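Local coordinates for cAMP factor (Mobiluncus curtisii, PDB 6JLC), which probably acts as a pore-forming toxin in the co-haemolytic CAMP reaction, lysing red cells already weakened by a sphingomyelinase, at residues 75-80 with 112-117; 85-90 with 133-138; 71-76 with 122-127; 29-34 with 158-163. All coordinates share one frame; numbering follows the deposited sequence.

Interaction 1. Residues 75-80 with 112-117; sequences THLIVE and MRVANI
A chi1 of -178° swings Leu77 CG away from the backbone N, beside the carbonyl carbon, and carries its branched end across to Val114, and the torsion of Val114 (chi1 81°) answers by setting CG2 anti to N while CG1 takes the crowded position between N and the carbonyl carbon. Val114 therefore meets Leu77 with its branch point as well as a methyl. Leu77 CD2 lies 3.8 Å from Val114 CB and 4.0 Å from Val114 CG2, the two side chains meeting at a slant.

Ile78 approaches differently. Its CB is directed along the flank of the helix, and CG1, anti to the carbonyl carbon, swings back toward the partner until it stands 4.0 Å from Val114 CG2; these two side chains run at about a right angle. Val114 thus touches two successive residues of helix 68-91 through one methyl. A short, branched valine suits a place where the backbones are close: the CA atoms of Leu77 and Val114 are 7.1 Å apart. The longer leucine can meanwhile serve a third helix, since it also packs on Leu124, Ser127 and Ile128 of helix 121-139.

The two helices run roughly antiparallel, as consecutive members of an all-helical bundle joined by a short connection. Glu80 pairs in a salt bridge with Arg132 of helix 121-139, apart from this contact. Between Leu77, Ile78 and Val114 themselves no hydrogen bond is made: all three are buried, and only dispersion forces and the exclusion of water from their hydrocarbon surfaces hold the contact.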
# COMPACT_ATOMS: atom_id res chain seq x y z
N THR A 75 -13.97 14.03 3.04
CA THR A 75 -13.95 13.22 1.82
C THR A 75 -12.67 13.47 1.03
O THR A 75 -11.98 12.52 0.65
CB THR A 75 -15.19 13.53 0.96
OG1 THR A 75 -16.37 13.12 1.66
CG2 THR A 75 -15.12 12.81 -0.37
N HIS A 76 -12.36 14.74 0.78
CA HIS A 76 -11.13 15.06 0.05
C HIS A 76 -9.90 14.53 0.76
O HIS A 76 -8.95 14.09 0.10
CB HIS A 76 -11.02 16.56 -0.18
CG HIS A 76 -12.13 17.11 -1.01
ND1 HIS A 76 -12.75 18.32 -0.75
CD2 HIS A 76 -12.79 16.58 -2.08
CE1 HIS A 76 -13.71 18.52 -1.64
NE2 HIS A 76 -13.75 17.48 -2.45
N LEU A 77 -9.88 14.56 2.10
CA LEU A 77 -8.69 14.10 2.81
C LEU A 77 -8.53 12.58 2.71
O LEU A 77 -7.42 12.07 2.51
CB LEU A 77 -8.73 14.55 4.27
CG LEU A 77 -7.53 14.18 5.15
CD1 LEU A 77 -6.19 14.60 4.54
CD2 LEU A 77 -7.69 14.84 6.53
N ILE A 78 -9.63 11.82 2.83
CA ILE A 78 -9.52 10.38 2.64
C ILE A 78 -9.01 10.06 1.24
O ILE A 78 -8.13 9.21 1.06
CB ILE A 78 -10.86 9.69 2.94
CG1 ILE A 78 -11.13 9.79 4.44
CG2 ILE A 78 -10.81 8.22 2.52
CD1 ILE A 78 -12.32 9.01 4.93
N VAL A 79 -9.52 10.77 0.22
CA VAL A 79 -9.04 10.54 -1.14
C VAL A 79 -7.55 10.84 -1.24
O VAL A 79 -6.79 10.09 -1.86
CB VAL A 79 -9.86 11.38 -2.14
CG1 VAL A 79 -9.19 11.43 -3.51
CG2 VAL A 79 -11.29 10.82 -2.23
N GLU A 80 -7.12 11.92 -0.60
CA GLU A 80 -5.72 12.31 -0.64
C GLU A 80 -4.83 11.30 0.06
O GLU A 80 -3.70 11.04 -0.39
CB GLU A 80 -5.53 13.68 0.01
CG GLU A 80 -4.20 14.34 -0.35
CD GLU A 80 -4.18 14.77 -1.81
OE1 GLU A 80 -5.26 15.09 -2.34
OE2 GLU A 80 -3.09 14.80 -2.42
N MET A 112 -5.45 10.60 11.96
CA MET A 112 -5.92 11.05 13.27
C MET A 112 -6.85 12.26 13.14
O MET A 112 -7.88 12.33 13.81
CB MET A 112 -4.74 11.37 14.19
CG MET A 112 -3.81 10.19 14.46
SD MET A 112 -4.68 8.78 15.19
CE MET A 112 -5.16 9.46 16.78
N ARG A 113 -6.50 13.19 12.25
CA ARG A 113 -7.34 14.38 12.07
C ARG A 113 -8.68 14.02 11.43
O ARG A 113 -9.73 14.49 11.87
CB ARG A 113 -6.61 15.43 11.23
CG ARG A 113 -7.25 16.83 11.28
CD ARG A 113 -7.25 17.38 12.70
NE ARG A 113 -5.91 17.85 13.07
CZ ARG A 113 -5.55 18.28 14.28
NH1 ARG A 113 -6.43 18.32 15.28
NH2 ARG A 113 -4.29 18.68 14.49
N VAL A 114 -8.67 13.20 10.37
CA VAL A 114 -9.94 12.94 9.69
C VAL A 114 -10.91 12.18 10.59
O VAL A 114 -12.13 12.28 10.41
CB VAL A 114 -9.68 12.22 8.34
CG1 VAL A 114 -9.48 10.74 8.55
CG2 VAL A 114 -10.83 12.50 7.36
N ALA A 115 -10.40 11.44 11.58
CA ALA A 115 -11.25 10.74 12.53
C ALA A 115 -11.63 11.59 13.74
O ALA A 115 -12.46 11.15 14.55
CB ALA A 115 -10.54 9.47 13.03
N ASN A 116 -11.07 12.78 13.86
CA ASN A 116 -11.20 13.59 15.07
C ASN A 116 -12.55 14.31 15.06
O ASN A 116 -12.84 15.06 14.13
CB ASN A 116 -10.03 14.57 15.13
CG ASN A 116 -9.88 15.25 16.49
OD1 ASN A 116 -10.86 15.73 17.06
ND2 ASN A 116 -8.65 15.29 17.01
N ILE A 117 -13.37 14.08 16.09
CA ILE A 117 -14.68 14.73 16.15
C ILE A 117 -14.58 16.25 16.27
O ILE A 117 -15.57 16.94 16.04
CB ILE A 117 -15.54 14.14 17.29
CG1 ILE A 117 -14.76 14.20 18.61
CG2 ILE A 117 -15.98 12.72 16.92
CD1 ILE A 117 -15.56 14.65 19.77

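Interaction 2. Residues 85-90 with 133-138; sequences VDKSAN and ATYERV
Lys87 and Tyr135 meet in the all-helical bundle of this CAMP-factor region, the C-terminal part of a longer protein, where helix 68-91 and helix 121-139 face each other near the ends at which their chains lead into loops. Tyr135 supplies a flat surface and Lys87 a long aliphatic chain with a charge at its tip, a natural pair for a partly buried rim.

The apolar part begins with a van der Waals contact. Tyr135 CG is anti to its backbone N, which carries the ring across to helix 68-91, and there Lys87 CB comes within 3.7 Å of Tyr135 CE1. Ser88 is at the inner margin, its backbone N 3.8 Å from Tyr135 CE1 and oblique to the ring; a small residue here keeps little bulk between ring and helix.

The charged part is a cation-pi interaction. A bend at chi3 (-68°) turns the end of the lysine over the ring, with Lys87 NZ 4.3 Å from the centroid of Tyr135 but 28° off the normal, so the ammonium sits off-centre.

Polar bonding lies elsewhere: Tyr135 OH pairs with Asn91 ND2, anchoring the far end of the ring to the close of helix 68-91. Within 85-90, Asn90 ND2 gives a weak bond to Asp86 OD1.

The CH-pi contact belongs to the better-centred methylene before the ammonium, Lys87 CE standing 3.9 Å above the plane of the Tyr135 ring, over its centre.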
# COMPACT_ATOMS: atom_id res chain seq x y z
N VAL A 85 -0.52 7.30 -0.40
CA VAL A 85 0.02 5.98 -0.11
C VAL A 85 0.26 5.22 -1.41
O VAL A 85 1.25 4.50 -1.55
CB VAL A 85 -0.93 5.23 0.84
CG1 VAL A 85 -0.52 3.77 0.99
CG2 VAL A 85 -0.96 5.91 2.23
N ASP A 86 -0.64 5.39 -2.38
CA ASP A 86 -0.48 4.73 -3.68
C ASP A 86 0.79 5.22 -4.38
O ASP A 86 1.60 4.42 -4.87
CB ASP A 86 -1.72 4.99 -4.54
CG ASP A 86 -1.92 3.95 -5.64
OD1 ASP A 86 -1.35 2.85 -5.58
OD2 ASP A 86 -2.68 4.24 -6.58
N LYS A 87 0.98 6.54 -4.44
CA LYS A 87 2.18 7.07 -5.08
C LYS A 87 3.43 6.63 -4.33
O LYS A 87 4.45 6.28 -4.95
CB LYS A 87 2.13 8.59 -5.15
CG LYS A 87 1.11 9.12 -6.11
CD LYS A 87 1.48 10.51 -6.56
CE LYS A 87 1.37 11.48 -5.42
NZ LYS A 87 1.54 12.87 -5.91
N SER A 88 3.38 6.66 -3.00
CA SER A 88 4.53 6.27 -2.21
C SER A 88 4.91 4.82 -2.47
O SER A 88 6.08 4.51 -2.73
CB SER A 88 4.23 6.47 -0.73
OG SER A 88 5.26 5.89 0.04
N ALA A 89 3.92 3.92 -2.42
CA ALA A 89 4.17 2.50 -2.63
C ALA A 89 4.77 2.24 -4.00
O ALA A 89 5.65 1.39 -4.16
CB ALA A 89 2.87 1.71 -2.46
N ASN A 90 4.32 2.98 -5.01
CA ASN A 90 4.73 2.73 -6.37
C ASN A 90 6.03 3.43 -6.75
O ASN A 90 6.77 2.92 -7.60
CB ASN A 90 3.62 3.14 -7.34
CG ASN A 90 2.40 2.26 -7.20
OD1 ASN A 90 2.52 1.04 -7.08
ND2 ASN A 90 1.22 2.86 -7.19
N ALA A 133 2.87 18.31 0.44
CA ALA A 133 4.18 18.88 0.70
C ALA A 133 5.16 17.81 1.14
O ALA A 133 6.34 17.83 0.75
CB ALA A 133 4.07 19.98 1.75
N THR A 134 4.69 16.86 1.96
CA THR A 134 5.58 15.82 2.46
C THR A 134 5.99 14.88 1.34
O THR A 134 7.17 14.52 1.23
CB THR A 134 4.92 15.06 3.61
OG1 THR A 134 4.62 15.98 4.67
CG2 THR A 134 5.86 14.00 4.16
N TYR A 135 5.04 14.48 0.50
CA TYR A 135 5.39 13.63 -0.63
C TYR A 135 6.41 14.30 -1.53
O TYR A 135 7.41 13.68 -1.92
CB TYR A 135 4.15 13.26 -1.44
CG TYR A 135 4.53 12.34 -2.57
CD1 TYR A 135 4.60 10.96 -2.37
CD2 TYR A 135 4.90 12.84 -3.82
CE1 TYR A 135 4.98 10.10 -3.39
CE2 TYR A 135 5.29 11.98 -4.84
CZ TYR A 135 5.32 10.62 -4.62
OH TYR A 135 5.70 9.77 -5.63
N GLU A 136 6.16 15.56 -1.88
CA GLU A 136 7.09 16.27 -2.76
C GLU A 136 8.48 16.37 -2.13
O GLU A 136 9.49 16.17 -2.81
CB GLU A 136 6.55 17.65 -3.12
CG GLU A 136 7.41 18.37 -4.15
CD GLU A 136 7.05 19.83 -4.30
OE1 GLU A 136 6.19 20.15 -5.14
OE2 GLU A 136 7.64 20.66 -3.57
N ARG A 137 8.54 16.64 -0.82
CA ARG A 137 9.84 16.75 -0.17
C ARG A 137 10.60 15.43 -0.18
O ARG A 137 11.76 15.37 -0.61
CB ARG A 137 9.68 17.24 1.27
CG ARG A 137 11.01 17.41 2.00
CD ARG A 137 10.81 17.56 3.50
NE ARG A 137 9.47 18.01 3.82
CZ ARG A 137 8.66 17.38 4.67
NH1 ARG A 137 9.07 16.27 5.29
NH2 ARG A 137 7.45 17.87 4.90
N VAL A 138 9.98 14.36 0.31
CA VAL A 138 10.74 13.12 0.48
C VAL A 138 11.01 12.45 -0.86
O VAL A 138 11.87 11.56 -0.93
CB VAL A 138 10.02 12.14 1.43
CG1 VAL A 138 9.67 12.86 2.75
CG2 VAL A 138 8.78 11.55 0.76

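Interaction 3. Residues 71-76 with 122-127; sequences IMARTH and YQLNDS
Ala73 and Leu124 mark the tight point between two nearly parallel helices of the all-helical bundle, whose short segments cross at 17° with axes 9.0 Å apart. Helix 97-114 comes between them in the chain, so its antiparallel run allows the flanking helices to point the same way.

The apolar packing centres on one leucine. With Leu124 CG anti to its carbonyl carbon, the CD1 methyl settles against both Ala73 and Arg74, 3.8 Å from Ala73 CB and 3.6 Å from Arg74 CG. Alanine suits this place because its lone methyl adds little between the backbones, whose CA atoms at Ala73 and Leu124 are 6.0 Å apart. Although the CB of Arg74 is directed away from the partner helix, the CG methylene still flanks the leucine, the two side chains slanting past each other.

The polar groups find their partners away from this apolar spot. From CG to NE the arginine is extended, and its NH1 is hydrogen-bonded to the backbone O atoms of Val114 and Asn116; one residue thus joins an apolar stem here to a polar grip on the C-terminal end of helix 97-114 and the residues that follow. Thr75 OG1 turns back to its own helix, giving a 2.9 Å bond to Ile71 O, an oxygen that also takes Thr75 N from the opposite face of its carbonyl plane.

At the rim a water bridges the helices. It lies in the plane of the His76 ring, 3.0 Å from His76 ND1, and donates to Asn125 OD1 at 2.7 Å.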
# COMPACT_ATOMS: atom_id res chain seq x y z
N ILE A 71 -18.04 17.68 5.70
CA ILE A 71 -18.13 16.33 5.15
C ILE A 71 -17.28 16.23 3.88
O ILE A 71 -16.62 15.21 3.64
CB ILE A 71 -19.60 15.94 4.89
CG1 ILE A 71 -20.36 15.76 6.21
CG2 ILE A 71 -19.69 14.65 4.10
CD1 ILE A 71 -20.09 14.42 6.94
N MET A 72 -17.27 17.28 3.06
CA MET A 72 -16.51 17.22 1.82
C MET A 72 -15.01 17.38 2.08
O MET A 72 -14.20 16.81 1.35
CB MET A 72 -17.00 18.29 0.83
CG MET A 72 -18.34 17.98 0.18
SD MET A 72 -18.42 16.29 -0.49
CE MET A 72 -17.07 16.31 -1.67
N ALA A 73 -14.63 18.17 3.09
CA ALA A 73 -13.22 18.24 3.46
C ALA A 73 -12.72 16.89 3.96
O ALA A 73 -11.62 16.46 3.60
CB ALA A 73 -13.00 19.34 4.51
N ARG A 74 -13.52 16.18 4.77
CA ARG A 74 -13.13 14.83 5.18
C ARG A 74 -13.03 13.90 3.98
O ARG A 74 -12.12 13.07 3.90
CB ARG A 74 -14.11 14.26 6.21
CG ARG A 74 -14.08 14.94 7.60
CD ARG A 74 -14.83 14.12 8.68
NE ARG A 74 -15.29 14.93 9.84
CZ ARG A 74 -14.63 15.07 10.99
NH1 ARG A 74 -13.45 14.49 11.16
NH2 ARG A 74 -15.14 15.81 11.96
N THR A 75 -13.97 14.03 3.04
CA THR A 75 -13.95 13.22 1.82
C THR A 75 -12.67 13.47 1.03
O THR A 75 -11.98 12.52 0.65
CB THR A 75 -15.19 13.53 0.96
OG1 THR A 75 -16.37 13.12 1.66
CG2 THR A 75 -15.12 12.81 -0.37
N HIS A 76 -12.36 14.74 0.78
CA HIS A 76 -11.13 15.06 0.05
C HIS A 76 -9.90 14.53 0.76
O HIS A 76 -8.95 14.09 0.10
CB HIS A 76 -11.02 16.56 -0.18
CG HIS A 76 -12.13 17.11 -1.01
ND1 HIS A 76 -12.75 18.32 -0.75
CD2 HIS A 76 -12.79 16.58 -2.08
CE1 HIS A 76 -13.71 18.52 -1.64
NE2 HIS A 76 -13.75 17.48 -2.45
N TYR A 122 -10.44 24.00 8.11
CA TYR A 122 -9.07 24.47 7.96
C TYR A 122 -8.07 23.35 8.24
O TYR A 122 -7.09 23.18 7.50
CB TYR A 122 -8.81 25.66 8.89
CG TYR A 122 -9.58 26.92 8.55
CD1 TYR A 122 -10.09 27.12 7.28
CD2 TYR A 122 -9.79 27.91 9.51
CE1 TYR A 122 -10.79 28.27 6.96
CE2 TYR A 122 -10.48 29.07 9.20
CZ TYR A 122 -10.98 29.24 7.92
OH TYR A 122 -11.68 30.38 7.59
N GLN A 123 -8.30 22.58 9.31
CA GLN A 123 -7.35 21.55 9.69
C GLN A 123 -7.32 20.43 8.67
O GLN A 123 -6.24 19.93 8.31
CB GLN A 123 -7.71 20.99 11.07
CG GLN A 123 -7.50 21.99 12.19
CD GLN A 123 -8.08 21.50 13.50
OE1 GLN A 123 -9.04 20.72 13.52
NE2 GLN A 123 -7.51 21.98 14.61
N LEU A 124 -8.50 20.01 8.21
CA LEU A 124 -8.56 18.95 7.21
C LEU A 124 -7.90 19.39 5.91
O LEU A 124 -7.18 18.61 5.27
CB LEU A 124 -10.02 18.55 6.98
CG LEU A 124 -10.74 18.00 8.22
CD1 LEU A 124 -12.24 18.02 8.00
CD2 LEU A 124 -10.27 16.58 8.56
N ASN A 125 -8.17 20.63 5.48
CA ASN A 125 -7.52 21.14 4.28
C ASN A 125 -6.01 21.26 4.48
O ASN A 125 -5.23 21.00 3.55
CB ASN A 125 -8.12 22.50 3.89
CG ASN A 125 -9.50 22.37 3.28
OD1 ASN A 125 -9.88 21.30 2.80
ND2 ASN A 125 -10.25 23.46 3.28
N ASP A 126 -5.59 21.66 5.68
CA ASP A 126 -4.15 21.75 5.94
C ASP A 126 -3.51 20.36 5.94
O ASP A 126 -2.33 20.23 5.58
CB ASP A 126 -3.90 22.48 7.26
CG ASP A 126 -4.14 23.98 7.15
OD1 ASP A 126 -4.29 24.50 6.02
OD2 ASP A 126 -4.18 24.65 8.20
N SER A 127 -4.25 19.32 6.34
CA SER A 127 -3.72 17.96 6.23
C SER A 127 -3.50 17.56 4.78
O SER A 127 -2.51 16.90 4.45
CB SER A 127 -4.65 16.96 6.93
OG SER A 127 -4.75 17.28 8.31
O HOH W 1 -11.91 20.49 1.20

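Interaction 4. Residues 29-34 with 158-163; sequences QSEEPK and LNKAIW
Glu31, in the last turn of helix 8-31, reaches Lys160 with its methylenes before its charge does. Glu31 CG is 3.6 Å from Lys160 CE, and the carboxylate carbon CD lies as close to that atom, so the acidic chain passes at a slant along the end of the basic one. Lys160 gets there by leaving its helix with CG anti to the backbone N and then bending at chi3 (-69°) and again at chi4. The ion pair itself is long, with Glu31 OE1 and Lys160 NZ 3.7 Å apart.

The contact spans a large division of this helical fold: helix 8-31 belongs to the larger bundle, while helix 152-173 packs with helices 179-197 and 203-222 in a second group. Long, flexible, charged residues suit such a surface junction.

Glu32 is the first residue to leave helical geometry, and its carboxylate turns to the same polar cluster. Its OE2 is in a long, weak ion pair with Arg93 and also lies near Asp156, a like charge. Glu32 OE1 accepts a hydrogen from a water at 3.2 Å; the same water donates to Glu31 OE1 at 3.1 Å and accepts a weak bond from Lys160 NZ at 3.2 Å.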
# COMPACT_ATOMS: atom_id res chain seq x y z
N GLN A 29 -2.17 -2.33 1.85
CA GLN A 29 -1.96 -2.86 3.20
C GLN A 29 -1.70 -4.36 3.15
O GLN A 29 -0.88 -4.89 3.91
CB GLN A 29 -3.17 -2.57 4.08
CG GLN A 29 -3.12 -3.23 5.44
CD GLN A 29 -4.42 -3.05 6.21
OE1 GLN A 29 -5.51 -3.35 5.71
NE2 GLN A 29 -4.30 -2.56 7.44
N SER A 30 -2.39 -5.06 2.25
CA SER A 30 -2.17 -6.49 2.04
C SER A 30 -0.73 -6.76 1.60
O SER A 30 -0.11 -7.74 2.03
CB SER A 30 -3.16 -7.00 1.00
OG SER A 30 -2.67 -8.14 0.33
N GLU A 31 -0.18 -5.90 0.74
CA GLU A 31 1.16 -6.14 0.22
C GLU A 31 2.26 -5.62 1.14
O GLU A 31 3.39 -6.13 1.10
CB GLU A 31 1.30 -5.49 -1.16
CG GLU A 31 0.65 -6.26 -2.28
CD GLU A 31 0.34 -5.38 -3.47
OE1 GLU A 31 0.60 -4.16 -3.37
OE2 GLU A 31 -0.14 -5.90 -4.49
N GLU A 32 1.97 -4.62 1.97
CA GLU A 32 3.00 -3.99 2.80
C GLU A 32 2.47 -3.80 4.23
O GLU A 32 2.39 -2.68 4.73
CB GLU A 32 3.45 -2.66 2.19
CG GLU A 32 3.79 -2.77 0.68
CD GLU A 32 4.95 -1.89 0.25
OE1 GLU A 32 4.76 -1.04 -0.65
OE2 GLU A 32 6.06 -2.04 0.81
N PRO A 33 2.14 -4.90 4.91
CA PRO A 33 1.42 -4.77 6.21
C PRO A 33 2.21 -4.06 7.29
O PRO A 33 1.60 -3.48 8.20
CB PRO A 33 1.15 -6.23 6.60
CG PRO A 33 2.20 -7.02 5.88
CD PRO A 33 2.40 -6.31 4.56
N LYS A 34 3.54 -4.11 7.25
CA LYS A 34 4.36 -3.46 8.25
C LYS A 34 4.77 -2.05 7.85
O LYS A 34 5.63 -1.45 8.52
CB LYS A 34 5.60 -4.32 8.53
CG LYS A 34 5.31 -5.67 9.20
CD LYS A 34 6.59 -6.50 9.30
CE LYS A 34 6.39 -7.76 10.13
NZ LYS A 34 7.65 -8.58 10.19
N LEU A 158 10.58 -8.37 -2.43
CA LEU A 158 11.08 -9.73 -2.41
C LEU A 158 9.94 -10.69 -2.08
O LEU A 158 9.79 -11.71 -2.67
CB LEU A 158 12.19 -9.87 -1.41
CG LEU A 158 12.69 -11.26 -1.14
CD1 LEU A 158 13.01 -12.01 -2.41
CD2 LEU A 158 13.84 -11.28 -0.19
N ASN A 159 9.13 -10.31 -1.12
CA ASN A 159 8.00 -11.13 -0.73
C ASN A 159 7.04 -11.29 -1.87
O ASN A 159 6.51 -12.32 -2.09
CB ASN A 159 7.31 -10.61 0.51
CG ASN A 159 6.62 -11.70 1.29
OD1 ASN A 159 5.64 -11.50 1.94
ND2 ASN A 159 7.15 -12.85 1.19
N LYS A 160 6.82 -10.22 -2.61
CA LYS A 160 5.95 -10.30 -3.78
C LYS A 160 6.50 -11.29 -4.80
O LYS A 160 5.74 -12.09 -5.38
CB LYS A 160 5.78 -8.92 -4.41
CG LYS A 160 4.51 -8.78 -5.24
CD LYS A 160 4.12 -7.32 -5.46
CE LYS A 160 3.65 -6.68 -4.16
NZ LYS A 160 4.07 -5.25 -4.05
N ALA A 161 7.82 -11.26 -5.04
CA ALA A 161 8.42 -12.21 -5.97
C ALA A 161 8.30 -13.64 -5.47
O ALA A 161 8.04 -14.56 -6.26
CB ALA A 161 9.90 -11.85 -6.21
N ILE A 162 8.46 -13.86 -4.16
CA ILE A 162 8.28 -15.20 -3.60
C ILE A 162 6.86 -15.68 -3.86
O ILE A 162 6.64 -16.80 -4.33
CB ILE A 162 8.61 -15.20 -2.09
CG1 ILE A 162 10.10 -14.92 -1.87
CG2 ILE A 162 8.16 -16.52 -1.43
CD1 ILE A 162 10.46 -14.64 -0.41
N TRP A 163 5.88 -14.85 -3.54
CA TRP A 163 4.49 -15.27 -3.70
C TRP A 163 4.14 -15.44 -5.18
O TRP A 163 3.49 -16.41 -5.55
CB TRP A 163 3.55 -14.28 -3.02
CG TRP A 163 3.44 -14.56 -1.58
CD1 TRP A 163 3.97 -13.83 -0.56
CD2 TRP A 163 2.79 -15.68 -0.98
NE1 TRP A 163 3.67 -14.42 0.65
CE2 TRP A 163 2.94 -15.56 0.42
CE3 TRP A 163 2.07 -16.78 -1.49
CZ2 TRP A 163 2.41 -16.49 1.31
CZ3 TRP A 163 1.55 -17.71 -0.59
CH2 TRP A 163 1.72 -17.55 0.79
O HOH W 2 3.13 -2.30 -3.15

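Interactions 1, 2 and 3 all draw on helix 68-91. Interactions 1 and 3, centred about 6 Å apart, form one continuous region and share Thr75 and His76, whereas interaction 2 joins the same two helices as interaction 3 about 19 Å away, centre to centre. Interaction 1 is wholly buried and hydrocarbon; interaction 3 is partly buried, apolar inside and water-bridged at its rim; interaction 2 exchanges methyl packing for a ring under a lysine chain. Interaction 4 differs most: a surface contact of aliphatic chain, a long ion pair and a bridging water that links separate helix groups. It meets interaction 2 where Glu32 OE1 packs 3.8 Å from Ala89 CB.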